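Long-range contacts in EmGH1 (PDB 5Z87), which probably hydrolyses beta-glucosidic bonds, releasing terminal glucose from short oligosaccharides, as a family 3 glycoside hydrolase of the bacterium Erythrobacter marinus: residues A[686-691]-A[745-750]; A[766-771]-A[780-785]. All blocks are in the same frame, centred on the assembly; numbering follows the deposited sequence.

Contact 1 (A[686-691]-A[745-750]); sequences QDRLRV and LGPEDF
Arg688 and Glu748 form a salt bridge through NH1, which donates to the syn lone pair of OE2 at 3.1 Å (Arg688 NH1 to Glu748 OE2). That N-H points almost straight at its acceptor, at 165°, and OE2 lies practically in the guanidinium plane, whereas the bond from the same nitrogen to OE1 is weak. The guanidinium and carboxylate planes stand 32° apart. The arginine reaches this point by a bend about CG-CD (chi3 65°) that swings NE out of line, and one guanidinium face settles over Leu745 C and the backbone at Gly746 N. Its NE is engaged separately, in a salt bridge with Glu744. Asp749 is a further negative neighbour, but its OD2 lies well out of the guanidinium plane, so its effect on Arg688 is probably electrostatic only.

Next to the Arg688-Glu748 bridge, Leu689 and Leu745 form an antiparallel hydrogen-bonded pair, with Leu689 N to Leu745 O at 2.7 Å and Leu745 N to Leu689 O at 2.8 Å. The pair marks the end of strand 738-745 against the start of strand 689-697, within one sheet of the fibronectin type III-like domain. Immediately after it the chain turns into the short helix 747-750, with Gly746 as N-cap residue: Gly746 O accepts from both Asp749 N and Phe750 N, while Gly746 N donates to the anti lone pair of Asp749 OD2 at 2.9 Å.

Pro747 begins the helix and sets CG against Gln686, 3.6 Å from Gln686 OE1. On the inner side, Leu689 CD2 comes to 4.2 Å from Phe750 CZ, the two side chains crossing at about a right angle. Farther out, Arg680 forms a salt bridge with Asp687, and Arg726 bonds to Asp749 O.

Contact 2 (A[766-771]-A[780-785]); sequences IVIMAG and TRITLV
The last beta hairpin of the chain, strands 764-771 and 778-784, brings these residues together, with 147° between the N-to-C directions of the two short segments. Ile766 with Ile782 and Ile768 with Thr780 are hydrogen-bonded pairs, and Val767 with Arg781 is the non-hydrogen-bonded pair between them. Four backbone bonds carry the register; the straightest, Ile768 N to Thr780 O, measures 2.8 Å with an angle of 175° at the hydrogen.

One face of the hairpin is largely aliphatic. Ile766 CB approaches Ile782 CG1 at 3.9 Å, and Ile766 CG1 lies 3.8 Å from Leu784 CG. Ile782 holds CG1 between its own N and carbonyl carbon (chi1 63°), where it meets Ile766 CB and also Ile768 CD1, at 4.0 Å. Toward the turn, Thr780 presents its methyl CG2 to Ile768 CB.

On the other face Val767 and Arg781 run side by side, pointing the same way. Val767 CG2 sits over one guanidinium face, 3.9 Å from Arg781 NH2 and offset toward the rim. Arg781 NH1 has a salt bridge to Glu779.

Strand 703-713 flanks 764-771 on its other edge, and Ile766 touches Asp713, a magnesium ligand. Ile768 and Ile782 pack on Leu689 of strand 689-697, and Ile782 also on Ala678: two sheets face to face, as in the fibronectin type III-like beta sandwich.

The two contacts have centres 10 Å apart in the C-terminal fibronectin type III-like domain and come in series, 686-691/745-750 closing before 766-771/780-785 opens. They belong to different sheets: contact 1 joins strands 689-697 and 738-745 and the short helix 747-750, whereas contact 2 is a hairpin in the facing sheet. Four apolar approaches link them: two run from Leu689 and Val691 of strand 689-697 to Ile768, the nearest being Leu689 CD2 to Ile768 CD1 at 3.8 Å, and two from Phe750 of the helix. Phe750 packs on the hairpin at Ile766 and Leu784, near the magnesium ion bound by Asp713 and Ile715, and both sheets contribute to one hydrophobic interior.

Contact 1 (A[686-691]-A[745-750])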
ATOM      1  N   GLN A 686      -3.761 -31.541 -17.391  1.00 34.75           N
ATOM      2  CA  GLN A 686      -4.551 -32.034 -16.269  1.00 35.11           C
ATOM      3  C   GLN A 686      -3.828 -33.070 -15.416  1.00 31.91           C
ATOM      4  O   GLN A 686      -4.423 -33.587 -14.467  1.00 36.57           O
ATOM      5  CB  GLN A 686      -5.872 -32.608 -16.780  1.00 33.18           C
ATOM      6  CG  GLN A 686      -6.795 -31.527 -17.340  1.00 39.37           C
ATOM      7  CD  GLN A 686      -6.998 -30.364 -16.360  1.00 58.93           C
ATOM      8  OE1 GLN A 686      -7.304 -30.573 -15.177  1.00 53.91           O
ATOM      9  NE2 GLN A 686      -6.820 -29.133 -16.851  1.00 48.87           N
ATOM     10  N   ASP A 687      -2.565 -33.364 -15.704  1.00 29.89           N
ATOM     11  CA  ASP A 687      -1.842 -34.397 -14.974  1.00 29.12           C
ATOM     12  C   ASP A 687      -1.366 -33.905 -13.617  1.00 32.89           C
ATOM     13  O   ASP A 687      -1.137 -32.711 -13.404  1.00 31.01           O
ATOM     14  CB  ASP A 687      -0.627 -34.871 -15.766  1.00 32.27           C
ATOM     15  CG  ASP A 687      -1.012 -35.591 -17.025  1.00 35.91           C
ATOM     16  OD1 ASP A 687      -2.210 -35.913 -17.162  1.00 39.78           O
ATOM     17  OD2 ASP A 687      -0.125 -35.837 -17.870  1.00 37.20           O
ATOM     18  N   ARG A 688      -1.206 -34.854 -12.697  1.00 28.88           N
ATOM     19  CA  ARG A 688      -0.480 -34.638 -11.456  1.00 25.61           C
ATOM     20  C   ARG A 688       0.968 -35.092 -11.626  1.00 31.98           C
ATOM     21  O   ARG A 688       1.277 -35.937 -12.469  1.00 33.88           O
ATOM     22  CB  ARG A 688      -1.143 -35.387 -10.300  1.00 33.20           C
ATOM     23  CG  ARG A 688      -2.607 -35.014 -10.116  1.00 41.29           C
ATOM     24  CD  ARG A 688      -3.151 -35.494  -8.790  1.00 32.98           C
ATOM     25  NE  ARG A 688      -2.515 -34.839  -7.651  1.00 41.57           N
ATOM     26  CZ  ARG A 688      -2.819 -33.621  -7.207  1.00 36.53           C
ATOM     27  NH1 ARG A 688      -3.750 -32.894  -7.811  1.00 42.25           N
ATOM     28  NH2 ARG A 688      -2.182 -33.126  -6.155  1.00 37.51           N
ATOM     29  N   LEU A 689       1.859 -34.524 -10.814  1.00 30.40           N
ATOM     30  CA  LEU A 689       3.293 -34.749 -10.945  1.00 30.38           C
ATOM     31  C   LEU A 689       3.904 -35.018  -9.579  1.00 31.12           C
ATOM     32  O   LEU A 689       3.692 -34.253  -8.633  1.00 26.45           O
ATOM     33  CB  LEU A 689       3.982 -33.542 -11.588  1.00 25.98           C
ATOM     34  CG  LEU A 689       5.503 -33.636 -11.722  1.00 33.67           C
ATOM     35  CD1 LEU A 689       5.870 -34.624 -12.821  1.00 27.89           C
ATOM     36  CD2 LEU A 689       6.104 -32.270 -12.008  1.00 26.68           C
ATOM     37  N   ARG A 690       4.673 -36.090  -9.478  1.00 25.93           N
ATOM     38  CA  ARG A 690       5.401 -36.371  -8.255  1.00 32.88           C
ATOM     39  C   ARG A 690       6.770 -35.696  -8.293  1.00 27.86           C
ATOM     40  O   ARG A 690       7.444 -35.688  -9.327  1.00 24.97           O
ATOM     41  CB  ARG A 690       5.542 -37.880  -8.061  1.00 29.06           C
ATOM     42  CG  ARG A 690       4.196 -38.584  -8.012  1.00 43.37           C
ATOM     43  CD  ARG A 690       4.288 -39.895  -7.264  1.00 36.45           C
ATOM     44  NE  ARG A 690       4.945 -40.906  -8.077  1.00 57.97           N
ATOM     45  CZ  ARG A 690       5.032 -42.192  -7.750  1.00 70.57           C
ATOM     46  NH1 ARG A 690       4.508 -42.627  -6.607  1.00 65.49           N
ATOM     47  NH2 ARG A 690       5.652 -43.039  -8.564  1.00 65.49           N
ATOM     48  N   VAL A 691       7.160 -35.107  -7.167  1.00 23.47           N
ATOM     49  CA  VAL A 691       8.455 -34.457  -7.018  1.00 25.15           C
ATOM     50  C   VAL A 691       9.056 -34.886  -5.683  1.00 28.19           C
ATOM     51  O   VAL A 691       8.363 -34.883  -4.662  1.00 26.18           O
ATOM     52  CB  VAL A 691       8.330 -32.923  -7.096  1.00 26.21           C
ATOM     53  CG1 VAL A 691       9.679 -32.272  -6.830  1.00 25.61           C
ATOM     54  CG2 VAL A 691       7.800 -32.499  -8.464  1.00 19.44           C
ATOM     55  N   LEU A 745       2.102 -32.462  -7.143  1.00 21.11           N
ATOM     56  CA  LEU A 745       1.509 -31.235  -7.646  1.00 26.31           C
ATOM     57  C   LEU A 745       0.516 -31.554  -8.754  1.00 32.65           C
ATOM     58  O   LEU A 745       0.632 -32.576  -9.436  1.00 28.34           O
ATOM     59  CB  LEU A 745       2.598 -30.290  -8.165  1.00 25.81           C
ATOM     60  CG  LEU A 745       3.489 -29.757  -7.052  1.00 25.26           C
ATOM     61  CD1 LEU A 745       4.628 -28.962  -7.635  1.00 31.71           C
ATOM     62  CD2 LEU A 745       2.649 -28.907  -6.143  1.00 22.66           C
ATOM     63  N   GLY A 746      -0.462 -30.672  -8.935  1.00 35.62           N
ATOM     64  CA  GLY A 746      -1.429 -30.835  -9.997  1.00 26.76           C
ATOM     65  C   GLY A 746      -1.936 -29.530 -10.578  1.00 28.32           C
ATOM     66  O   GLY A 746      -1.396 -28.445 -10.320  1.00 25.11           O
ATOM     67  N   PRO A 747      -3.008 -29.625 -11.376  1.00 32.42           N
ATOM     68  CA  PRO A 747      -3.564 -28.431 -12.045  1.00 25.54           C
ATOM     69  C   PRO A 747      -3.863 -27.268 -11.118  1.00 26.38           C
ATOM     70  O   PRO A 747      -3.645 -26.109 -11.489  1.00 21.77           O
ATOM     71  CB  PRO A 747      -4.862 -28.965 -12.672  1.00 27.32           C
ATOM     72  CG  PRO A 747      -4.615 -30.426 -12.857  1.00 31.49           C
ATOM     73  CD  PRO A 747      -3.776 -30.845 -11.680  1.00 29.58           C
ATOM     74  N   GLU A 748      -4.401 -27.548  -9.933  1.00 24.27           N
ATOM     75  CA  GLU A 748      -4.698 -26.494  -8.976  1.00 26.85           C
ATOM     76  C   GLU A 748      -3.433 -25.830  -8.472  1.00 25.72           C
ATOM     77  O   GLU A 748      -3.501 -24.720  -7.938  1.00 26.25           O
ATOM     78  CB  GLU A 748      -5.498 -27.057  -7.794  1.00 23.97           C
ATOM     79  CG  GLU A 748      -4.659 -27.881  -6.811  1.00 37.63           C
ATOM     80  CD  GLU A 748      -4.502 -29.375  -7.192  1.00 43.52           C
ATOM     81  OE1 GLU A 748      -4.682 -29.731  -8.385  1.00 33.88           O
ATOM     82  OE2 GLU A 748      -4.185 -30.187  -6.279  1.00 42.91           O
ATOM     83  N   ASP A 749      -2.281 -26.477  -8.643  1.00 25.47           N
ATOM     84  CA  ASP A 749      -1.010 -25.913  -8.216  1.00 25.00           C
ATOM     85  C   ASP A 749      -0.330 -25.134  -9.330  1.00 28.90           C
ATOM     86  O   ASP A 749       0.216 -24.055  -9.082  1.00 23.27           O
ATOM     87  CB  ASP A 749      -0.086 -27.027  -7.722  1.00 20.28           C
ATOM     88  CG  ASP A 749      -0.664 -27.758  -6.534  1.00 28.01           C
ATOM     89  OD1 ASP A 749      -0.971 -27.088  -5.525  1.00 35.45           O
ATOM     90  OD2 ASP A 749      -0.842 -28.991  -6.618  1.00 31.13           O
ATOM     91  N   PHE A 750      -0.378 -25.666 -10.552  1.00 21.75           N
ATOM     92  CA  PHE A 750       0.335 -25.099 -11.686  1.00 21.26           C
ATOM     93  C   PHE A 750      -0.413 -23.955 -12.358  1.00 28.64           C
ATOM     94  O   PHE A 750       0.211 -23.145 -13.047  1.00 27.70           O
ATOM     95  CB  PHE A 750       0.590 -26.186 -12.723  1.00 26.83           C
ATOM     96  CG  PHE A 750       1.483 -27.282 -12.248  1.00 27.70           C
ATOM     97  CD1 PHE A 750       2.614 -26.996 -11.506  1.00 26.12           C
ATOM     98  CD2 PHE A 750       1.198 -28.606 -12.557  1.00 27.87           C
ATOM     99  CE1 PHE A 750       3.459 -28.009 -11.087  1.00 26.59           C
ATOM    100  CE2 PHE A 750       2.032 -29.629 -12.141  1.00 30.26           C
ATOM    101  CZ  PHE A 750       3.169 -29.332 -11.411  1.00 36.31           C
TER

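Contact 2 (A[766-771]-A[780-785])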
ATOM      1  N   ILE A 766       7.150 -24.623 -16.077  1.00 25.60           N
ATOM      2  CA  ILE A 766       7.026 -24.394 -14.645  1.00 23.24           C
ATOM      3  C   ILE A 766       8.381 -24.673 -14.022  1.00 25.80           C
ATOM      4  O   ILE A 766       8.994 -25.708 -14.307  1.00 24.66           O
ATOM      5  CB  ILE A 766       5.953 -25.287 -14.002  1.00 23.99           C
ATOM      6  CG1 ILE A 766       4.614 -25.180 -14.757  1.00 16.75           C
ATOM      7  CG2 ILE A 766       5.834 -24.943 -12.517  1.00 17.07           C
ATOM      8  CD1 ILE A 766       3.866 -23.848 -14.530  1.00 18.33           C
ATOM      9  N   VAL A 767       8.855 -23.741 -13.195  1.00 24.36           N
ATOM     10  CA  VAL A 767      10.055 -23.938 -12.393  1.00 21.73           C
ATOM     11  C   VAL A 767       9.605 -24.470 -11.043  1.00 20.58           C
ATOM     12  O   VAL A 767       8.711 -23.897 -10.414  1.00 20.17           O
ATOM     13  CB  VAL A 767      10.848 -22.626 -12.235  1.00 22.21           C
ATOM     14  CG1 VAL A 767      12.184 -22.882 -11.517  1.00 20.41           C
ATOM     15  CG2 VAL A 767      11.097 -21.983 -13.585  1.00 21.40           C
ATOM     16  N   ILE A 768      10.190 -25.584 -10.613  1.00 21.27           N
ATOM     17  CA  ILE A 768       9.880 -26.195  -9.325  1.00 24.25           C
ATOM     18  C   ILE A 768      11.094 -26.012  -8.430  1.00 19.81           C
ATOM     19  O   ILE A 768      12.215 -26.333  -8.832  1.00 22.37           O
ATOM     20  CB  ILE A 768       9.512 -27.684  -9.475  1.00 26.81           C
ATOM     21  CG1 ILE A 768       8.193 -27.837 -10.231  1.00 20.60           C
ATOM     22  CG2 ILE A 768       9.409 -28.344  -8.118  1.00 17.23           C
ATOM     23  CD1 ILE A 768       7.917 -29.249 -10.660  1.00 28.27           C
ATOM     24  N   MET A 769      10.876 -25.470  -7.235  1.00 20.00           N
ATOM     25  CA  MET A 769      11.959 -25.103  -6.334  1.00 22.51           C
ATOM     26  C   MET A 769      11.760 -25.760  -4.975  1.00 23.00           C
ATOM     27  O   MET A 769      10.630 -25.960  -4.526  1.00 21.46           O
ATOM     28  CB  MET A 769      12.047 -23.586  -6.167  1.00 20.65           C
ATOM     29  CG  MET A 769      12.360 -22.839  -7.465  1.00 21.42           C
ATOM     30  SD  MET A 769      11.808 -21.122  -7.389  1.00 31.38           S
ATOM     31  CE  MET A 769      10.105 -21.327  -7.869  1.00 27.33           C
ATOM     32  N   ALA A 770      12.875 -26.102  -4.325  1.00 18.76           N
ATOM     33  CA  ALA A 770      12.818 -26.728  -3.010  1.00 23.89           C
ATOM     34  C   ALA A 770      14.041 -26.338  -2.194  1.00 20.26           C
ATOM     35  O   ALA A 770      15.129 -26.125  -2.734  1.00 26.30           O
ATOM     36  CB  ALA A 770      12.712 -28.255  -3.122  1.00 18.83           C
ATOM     37  N   GLY A 771      13.853 -26.252  -0.887  1.00 21.95           N
ATOM     38  CA  GLY A 771      14.909 -25.853   0.012  1.00 19.53           C
ATOM     39  C   GLY A 771      14.367 -25.634   1.411  1.00 24.50           C
ATOM     40  O   GLY A 771      13.170 -25.816   1.668  1.00 23.73           O
ATOM     41  N   THR A 780      14.283 -27.294 -10.638  1.00 20.38           N
ATOM     42  CA  THR A 780      14.203 -28.118 -11.829  1.00 20.44           C
ATOM     43  C   THR A 780      13.042 -27.579 -12.646  1.00 23.76           C
ATOM     44  O   THR A 780      12.189 -26.854 -12.130  1.00 28.53           O
ATOM     45  CB  THR A 780      14.003 -29.594 -11.478  1.00 28.42           C
ATOM     46  OG1 THR A 780      14.090 -30.379 -12.670  1.00 30.84           O
ATOM     47  CG2 THR A 780      12.626 -29.813 -10.808  1.00 20.98           C
ATOM     48  N   ARG A 781      13.009 -27.920 -13.929  1.00 31.40           N
ATOM     49  CA  ARG A 781      12.044 -27.332 -14.845  1.00 28.04           C
ATOM     50  C   ARG A 781      11.226 -28.411 -15.532  1.00 30.95           C
ATOM     51  O   ARG A 781      11.783 -29.366 -16.078  1.00 31.78           O
ATOM     52  CB  ARG A 781      12.748 -26.477 -15.886  1.00 26.75           C
ATOM     53  CG  ARG A 781      13.244 -25.186 -15.321  1.00 26.61           C
ATOM     54  CD  ARG A 781      14.145 -24.477 -16.299  1.00 27.76           C
ATOM     55  NE  ARG A 781      14.129 -23.046 -16.048  1.00 33.61           N
ATOM     56  CZ  ARG A 781      14.773 -22.474 -15.043  1.00 33.74           C
ATOM     57  NH1 ARG A 781      15.490 -23.219 -14.211  1.00 38.49           N
ATOM     58  NH2 ARG A 781      14.700 -21.166 -14.870  1.00 32.82           N
ATOM     59  N   ILE A 782       9.911 -28.237 -15.534  1.00 26.81           N
ATOM     60  CA  ILE A 782       9.021 -29.111 -16.279  1.00 25.85           C
ATOM     61  C   ILE A 782       8.234 -28.273 -17.281  1.00 26.55           C
ATOM     62  O   ILE A 782       8.164 -27.041 -17.192  1.00 21.64           O
ATOM     63  CB  ILE A 782       8.070 -29.889 -15.351  1.00 25.12           C
ATOM     64  CG1 ILE A 782       7.163 -28.904 -14.609  1.00 25.59           C
ATOM     65  CG2 ILE A 782       8.879 -30.755 -14.383  1.00 20.69           C
ATOM     66  CD1 ILE A 782       5.694 -29.263 -14.680  1.00 25.42           C
ATOM     67  N   THR A 783       7.639 -28.967 -18.249  1.00 29.84           N
ATOM     68  CA  THR A 783       6.807 -28.349 -19.274  1.00 27.46           C
ATOM     69  C   THR A 783       5.401 -28.924 -19.188  1.00 25.09           C
ATOM     70  O   THR A 783       5.231 -30.145 -19.099  1.00 27.34           O
ATOM     71  CB  THR A 783       7.395 -28.580 -20.666  1.00 28.68           C
ATOM     72  OG1 THR A 783       8.679 -27.959 -20.737  1.00 39.48           O
ATOM     73  CG2 THR A 783       6.500 -27.992 -21.747  1.00 35.03           C
ATOM     74  N   LEU A 784       4.406 -28.049 -19.187  1.00 23.89           N
ATOM     75  CA  LEU A 784       3.019 -28.460 -19.344  1.00 25.76           C
ATOM     76  C   LEU A 784       2.679 -28.441 -20.827  1.00 30.67           C
ATOM     77  O   LEU A 784       3.003 -27.475 -21.533  1.00 30.03           O
ATOM     78  CB  LEU A 784       2.071 -27.537 -18.573  1.00 21.54           C
ATOM     79  CG  LEU A 784       2.371 -27.249 -17.100  1.00 26.47           C
ATOM     80  CD1 LEU A 784       1.324 -26.312 -16.503  1.00 24.58           C
ATOM     81  CD2 LEU A 784       2.469 -28.532 -16.300  1.00 30.49           C
ATOM     82  N   VAL A 785       2.047 -29.515 -21.299  1.00 29.69           N
ATOM     83  CA  VAL A 785       1.670 -29.647 -22.705  1.00 29.56           C
ATOM     84  C   VAL A 785       0.159 -29.807 -22.852  1.00 36.60           C
ATOM     85  O   VAL A 785      -0.465 -29.145 -23.689  1.00 41.18           O
ATOM     86  CB  VAL A 785       2.392 -30.821 -23.368  1.00 32.94           C
ATOM     87  CG1 VAL A 785       1.912 -30.988 -24.794  1.00 33.98           C
ATOM     88  CG2 VAL A 785       3.896 -30.586 -23.349  1.00 37.75           C
ATOM     89  OXT VAL A 785      -0.472 -30.592 -22.137  1.00 37.63           O
TER